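PDB 6LPA: sp1 protein from Swine acute diarrhea syndrome coronavirus, which probably helps the virus suppress host gene expression and evade host immunity. Local coordinates for residues L6-S12 with N95-F101; D13-H19 with I52-V56. All blocks are in the same frame, centred on the assembly; numbering follows the deposited sequence.

Contact 1 (L6-S12 with N95-F101); sequences LTLAVAS and NYVLEEF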
# COMPACT_ATOMS: atom_id res chain seq x y z
N LEU A 6 -10.16 -4.28 -18.81
CA LEU A 6 -9.47 -5.52 -18.49
C LEU A 6 -10.45 -6.67 -18.27
O LEU A 6 -11.46 -6.52 -17.58
CB LEU A 6 -8.62 -5.37 -17.21
CG LEU A 6 -7.09 -5.32 -17.23
CD1 LEU A 6 -6.53 -5.19 -15.80
CD2 LEU A 6 -6.50 -6.54 -17.93
N THR A 7 -10.12 -7.82 -18.85
CA THR A 7 -10.80 -9.06 -18.50
C THR A 7 -9.99 -9.76 -17.42
O THR A 7 -8.82 -10.10 -17.62
CB THR A 7 -10.99 -9.95 -19.73
OG1 THR A 7 -11.71 -9.23 -20.73
CG2 THR A 7 -11.79 -11.19 -19.36
N LEU A 8 -10.60 -9.92 -16.25
CA LEU A 8 -9.96 -10.52 -15.09
C LEU A 8 -10.61 -11.86 -14.76
O LEU A 8 -11.80 -12.05 -14.98
CB LEU A 8 -10.06 -9.60 -13.88
CG LEU A 8 -9.43 -8.21 -14.01
CD1 LEU A 8 -9.70 -7.39 -12.76
CD2 LEU A 8 -7.94 -8.32 -14.30
N ALA A 9 -9.81 -12.77 -14.21
CA ALA A 9 -10.30 -14.05 -13.76
C ALA A 9 -10.82 -13.91 -12.33
O ALA A 9 -10.04 -13.85 -11.38
CB ALA A 9 -9.21 -15.11 -13.85
N VAL A 10 -12.14 -13.87 -12.18
CA VAL A 10 -12.77 -13.67 -10.89
C VAL A 10 -12.93 -15.02 -10.21
O VAL A 10 -13.51 -15.95 -10.78
CB VAL A 10 -14.13 -12.98 -11.04
CG1 VAL A 10 -14.85 -12.93 -9.68
CG2 VAL A 10 -13.93 -11.59 -11.66
N ALA A 11 -12.43 -15.13 -8.98
CA ALA A 11 -12.42 -16.41 -8.29
C ALA A 11 -13.84 -16.91 -8.09
O ALA A 11 -14.75 -16.12 -7.81
CB ALA A 11 -11.69 -16.27 -6.96
N SER A 12 -14.04 -18.22 -8.25
CA SER A 12 -15.36 -18.80 -8.05
C SER A 12 -15.36 -20.04 -7.16
O SER A 12 -16.42 -20.64 -6.97
CB SER A 12 -16.03 -19.14 -9.39
OG SER A 12 -15.20 -20.01 -10.12
N ASN A 95 -10.42 -21.91 -9.61
CA ASN A 95 -11.44 -21.84 -10.65
C ASN A 95 -12.03 -20.44 -10.67
O ASN A 95 -12.06 -19.74 -9.64
CB ASN A 95 -12.55 -22.87 -10.42
CG ASN A 95 -12.03 -24.31 -10.45
OD1 ASN A 95 -11.20 -24.66 -11.30
ND2 ASN A 95 -12.51 -25.14 -9.54
N TYR A 96 -12.49 -20.02 -11.84
CA TYR A 96 -12.79 -18.62 -12.07
C TYR A 96 -13.90 -18.53 -13.10
O TYR A 96 -14.22 -19.51 -13.78
CB TYR A 96 -11.56 -17.85 -12.57
CG TYR A 96 -11.03 -18.39 -13.89
CD1 TYR A 96 -10.19 -19.50 -13.91
CD2 TYR A 96 -11.37 -17.80 -15.11
CE1 TYR A 96 -9.71 -20.02 -15.10
CE2 TYR A 96 -10.88 -18.32 -16.33
CZ TYR A 96 -10.06 -19.43 -16.31
OH TYR A 96 -9.55 -19.97 -17.47
N VAL A 97 -14.46 -17.33 -13.19
CA VAL A 97 -15.29 -16.91 -14.31
C VAL A 97 -14.73 -15.58 -14.79
O VAL A 97 -14.25 -14.76 -14.00
CB VAL A 97 -16.79 -16.77 -13.91
CG1 VAL A 97 -17.35 -18.11 -13.43
CG2 VAL A 97 -16.98 -15.70 -12.85
N LEU A 98 -14.78 -15.36 -16.10
CA LEU A 98 -14.24 -14.15 -16.69
C LEU A 98 -15.23 -13.00 -16.58
O LEU A 98 -16.43 -13.18 -16.79
CB LEU A 98 -13.86 -14.40 -18.15
CG LEU A 98 -12.76 -15.44 -18.33
CD1 LEU A 98 -12.45 -15.75 -19.81
CD2 LEU A 98 -11.51 -14.97 -17.60
N GLU A 99 -14.73 -11.82 -16.21
CA GLU A 99 -15.56 -10.64 -16.01
C GLU A 99 -14.80 -9.39 -16.43
O GLU A 99 -13.56 -9.36 -16.45
CB GLU A 99 -16.01 -10.46 -14.55
CG GLU A 99 -16.59 -11.68 -13.87
CD GLU A 99 -17.96 -12.01 -14.37
OE1 GLU A 99 -18.44 -11.28 -15.27
OE2 GLU A 99 -18.56 -12.98 -13.87
N GLU A 100 -15.56 -8.33 -16.71
CA GLU A 100 -15.06 -7.11 -17.32
C GLU A 100 -14.95 -5.99 -16.29
O GLU A 100 -15.93 -5.69 -15.60
CB GLU A 100 -15.97 -6.67 -18.47
CG GLU A 100 -15.20 -6.13 -19.63
CD GLU A 100 -14.56 -7.21 -20.48
OE1 GLU A 100 -14.62 -8.41 -20.08
OE2 GLU A 100 -14.00 -6.87 -21.55
N PHE A 101 -13.78 -5.38 -16.21
CA PHE A 101 -13.51 -4.31 -15.26
C PHE A 101 -12.87 -3.14 -16.00
O PHE A 101 -12.30 -3.29 -17.08
CB PHE A 101 -12.56 -4.74 -14.13
CG PHE A 101 -13.09 -5.87 -13.29
CD1 PHE A 101 -13.01 -7.19 -13.73
CD2 PHE A 101 -13.64 -5.63 -12.05
CE1 PHE A 101 -13.49 -8.24 -12.95
CE2 PHE A 101 -14.11 -6.67 -11.27
CZ PHE A 101 -14.04 -7.97 -11.72
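N95 opens the pairing just outside the strand: its O accepts S12 N at 2.9 Å, while its side-chain amide reaches D13. The shortest CA-CA separation of the ladder, 4.4 Å, is between Y96 CA and A11 CA; Y96 CD2 lies 3.7 Å from A9 CB. The hydrogen bonds V97 N to V10 O and V10 N to V97 O, both 2.9 Å, belong to an antiparallel ladder in the nsp1 barrel. Strand 96-104 flanks strand 6-11, whose A9 and A11 also make backbone hydrogen bonds to F44 of strand 42-46, bringing the sheet's end strands together and closing the barrel. L98 faces A9 in a non-hydrogen-bonded pair, and E99 exchanges hydrogen bonds with L8 (L8 N to E99 O 3.0 Å, E99 N to L8 O 3.2 Å). On the opposite face, E100 OE1 takes a hydrogen bond from T7 OG1 at 3.1 Å. F101 N to L6 O and L6 N to F101 O are both 2.9 Å; L8 CD1 sits over the F101 ring face and V10 CG2 meets its edge.

Contact 2 (D13-H19 with I52-V56); sequences DQEISAH and IVIGV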
# COMPACT_ATOMS: atom_id res chain seq x y z
N ASP A 13 -14.22 -20.45 -6.61
CA ASP A 13 -14.18 -21.61 -5.74
C ASP A 13 -14.67 -21.27 -4.32
O ASP A 13 -14.59 -20.13 -3.86
CB ASP A 13 -12.77 -22.18 -5.63
CG ASP A 13 -12.41 -23.07 -6.77
OD1 ASP A 13 -13.33 -23.57 -7.45
OD2 ASP A 13 -11.19 -23.28 -6.98
N GLN A 14 -15.14 -22.32 -3.63
CA GLN A 14 -15.42 -22.22 -2.19
C GLN A 14 -14.21 -21.73 -1.40
O GLN A 14 -14.34 -20.93 -0.47
CB GLN A 14 -15.84 -23.58 -1.65
CG GLN A 14 -17.30 -23.73 -1.46
CD GLN A 14 -17.83 -22.87 -0.34
OE1 GLN A 14 -17.11 -22.06 0.28
NE2 GLN A 14 -19.11 -23.03 -0.08
N GLU A 15 -13.03 -22.25 -1.72
CA GLU A 15 -11.79 -21.85 -1.10
C GLU A 15 -10.80 -21.47 -2.19
O GLU A 15 -10.77 -22.08 -3.26
CB GLU A 15 -11.19 -22.96 -0.20
CG GLU A 15 -11.49 -22.76 1.28
CD GLU A 15 -10.43 -23.40 2.19
OE1 GLU A 15 -10.44 -23.10 3.41
OE2 GLU A 15 -9.60 -24.19 1.68
N ILE A 16 -9.99 -20.45 -1.91
CA ILE A 16 -9.05 -19.89 -2.87
C ILE A 16 -7.68 -20.07 -2.25
O ILE A 16 -7.35 -19.39 -1.27
CB ILE A 16 -9.36 -18.42 -3.18
CG1 ILE A 16 -10.64 -18.28 -4.01
CG2 ILE A 16 -8.22 -17.74 -3.95
CD1 ILE A 16 -11.37 -16.94 -3.75
N SER A 17 -6.90 -21.00 -2.78
CA SER A 17 -5.50 -21.08 -2.38
C SER A 17 -4.69 -20.06 -3.18
O SER A 17 -4.78 -20.01 -4.41
CB SER A 17 -4.96 -22.48 -2.60
OG SER A 17 -3.56 -22.47 -2.40
N ALA A 18 -3.91 -19.23 -2.48
CA ALA A 18 -3.26 -18.09 -3.10
C ALA A 18 -1.98 -17.76 -2.35
O ALA A 18 -1.63 -18.41 -1.36
CB ALA A 18 -4.20 -16.88 -3.13
N HIS A 19 -1.28 -16.74 -2.83
CA HIS A 19 -0.09 -16.28 -2.13
C HIS A 19 0.17 -14.82 -2.48
O HIS A 19 -0.25 -14.35 -3.54
CB HIS A 19 1.14 -17.14 -2.46
CG HIS A 19 1.53 -17.11 -3.91
ND1 HIS A 19 2.49 -16.26 -4.41
CD2 HIS A 19 1.09 -17.85 -4.96
CE1 HIS A 19 2.62 -16.46 -5.71
NE2 HIS A 19 1.79 -17.43 -6.07
N ILE A 52 -12.29 -16.36 2.01
CA ILE A 52 -12.07 -17.46 1.06
C ILE A 52 -10.61 -17.79 0.93
O ILE A 52 -10.25 -18.92 0.58
CB ILE A 52 -12.54 -17.15 -0.37
CG1 ILE A 52 -13.98 -16.77 -0.44
CG2 ILE A 52 -12.28 -18.35 -1.26
CD1 ILE A 52 -14.73 -17.77 -0.16
N VAL A 53 -9.75 -16.79 1.07
CA VAL A 53 -8.35 -16.91 0.69
C VAL A 53 -7.59 -17.65 1.79
O VAL A 53 -7.66 -17.28 2.96
CB VAL A 53 -7.75 -15.52 0.45
CG1 VAL A 53 -6.34 -15.64 -0.07
CG2 VAL A 53 -8.65 -14.73 -0.48
N ILE A 54 -6.86 -18.69 1.40
CA ILE A 54 -5.89 -19.34 2.27
C ILE A 54 -4.53 -19.16 1.62
O ILE A 54 -4.42 -19.16 0.39
CB ILE A 54 -6.24 -20.83 2.51
CG1 ILE A 54 -6.07 -21.65 1.24
CG2 ILE A 54 -7.67 -20.95 3.00
CD1 ILE A 54 -6.69 -23.03 1.31
N GLY A 55 -3.52 -18.90 2.45
CA GLY A 55 -2.15 -18.71 2.01
C GLY A 55 -1.65 -17.28 1.96
O GLY A 55 -0.49 -17.06 1.59
N VAL A 56 -2.48 -16.30 2.28
CA VAL A 56 -2.09 -14.89 2.17
C VAL A 56 -2.26 -14.22 3.52
O VAL A 56 -3.38 -14.11 4.04
CB VAL A 56 -2.90 -14.16 1.08
CG1 VAL A 56 -2.35 -12.76 0.89
CG2 VAL A 56 -2.84 -14.93 -0.25
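Three main-chain hydrogen bonds zip these segments into a short parallel pair. I16 N donates to I52 O at 2.9 Å, I54 N to I16 O at 2.8 Å, and A18 N to I54 O at 2.9 Å. I16 thus bonds to the residues before and after V53, its bridge partner, and I54 does the same around S17: the classic parallel pattern. Weaker CA-H...O contacts interleave with them, V53 CA to I16 O at 3.3 Å and S17 CA to I54 O at 3.5 Å; G55 CA to A18 O at 3.4 Å extends the pairing past them.

Apolar packing runs along the face that carries I16 and V53. A18 CB meets V53 CG1 at 3.9 Å and V56 CG2 at 3.7 Å, and both A18 and V56 continue onto I90 of strand 85-91, laying this small sheet against the barrel. I52 points at the other segment and packs on the 14-16 backbone, I52 CG2 3.5 Å from E15 CA. On the more open face with S17 and I54, E15 OE2 comes within 3.2 Å of I54 CD1.

At G55, phi of 103° carries the chain out of strand 53-54; a CB here would clash with A18 O and crowd the preceding carbonyl.

With no salt bridge between the segments, the pairing depends more on backbone shape and on small or branched apolar residues than on charge.

The chain runs straight from contact 1 into contact 2, S12 being followed by D13, so strands 6-11 and 16-17 are successive elements serving two different sheets: the main barrel sheet and a small parallel pair on its outside. Along the sequence, contact 2 is nested within the loop that contact 1 closes. Their centres lie about 15 Å apart, each about 11 Å from the centre of the chain. They meet where D13, just past the end of strand 6-11, comes beside N95: N95 ND2 of contact 1 is 2.7 Å from D13 OD1 of contact 2, a probable hydrogen bond. A11 also packs on I16. Neither contact is touched by the assembly's other protein chain.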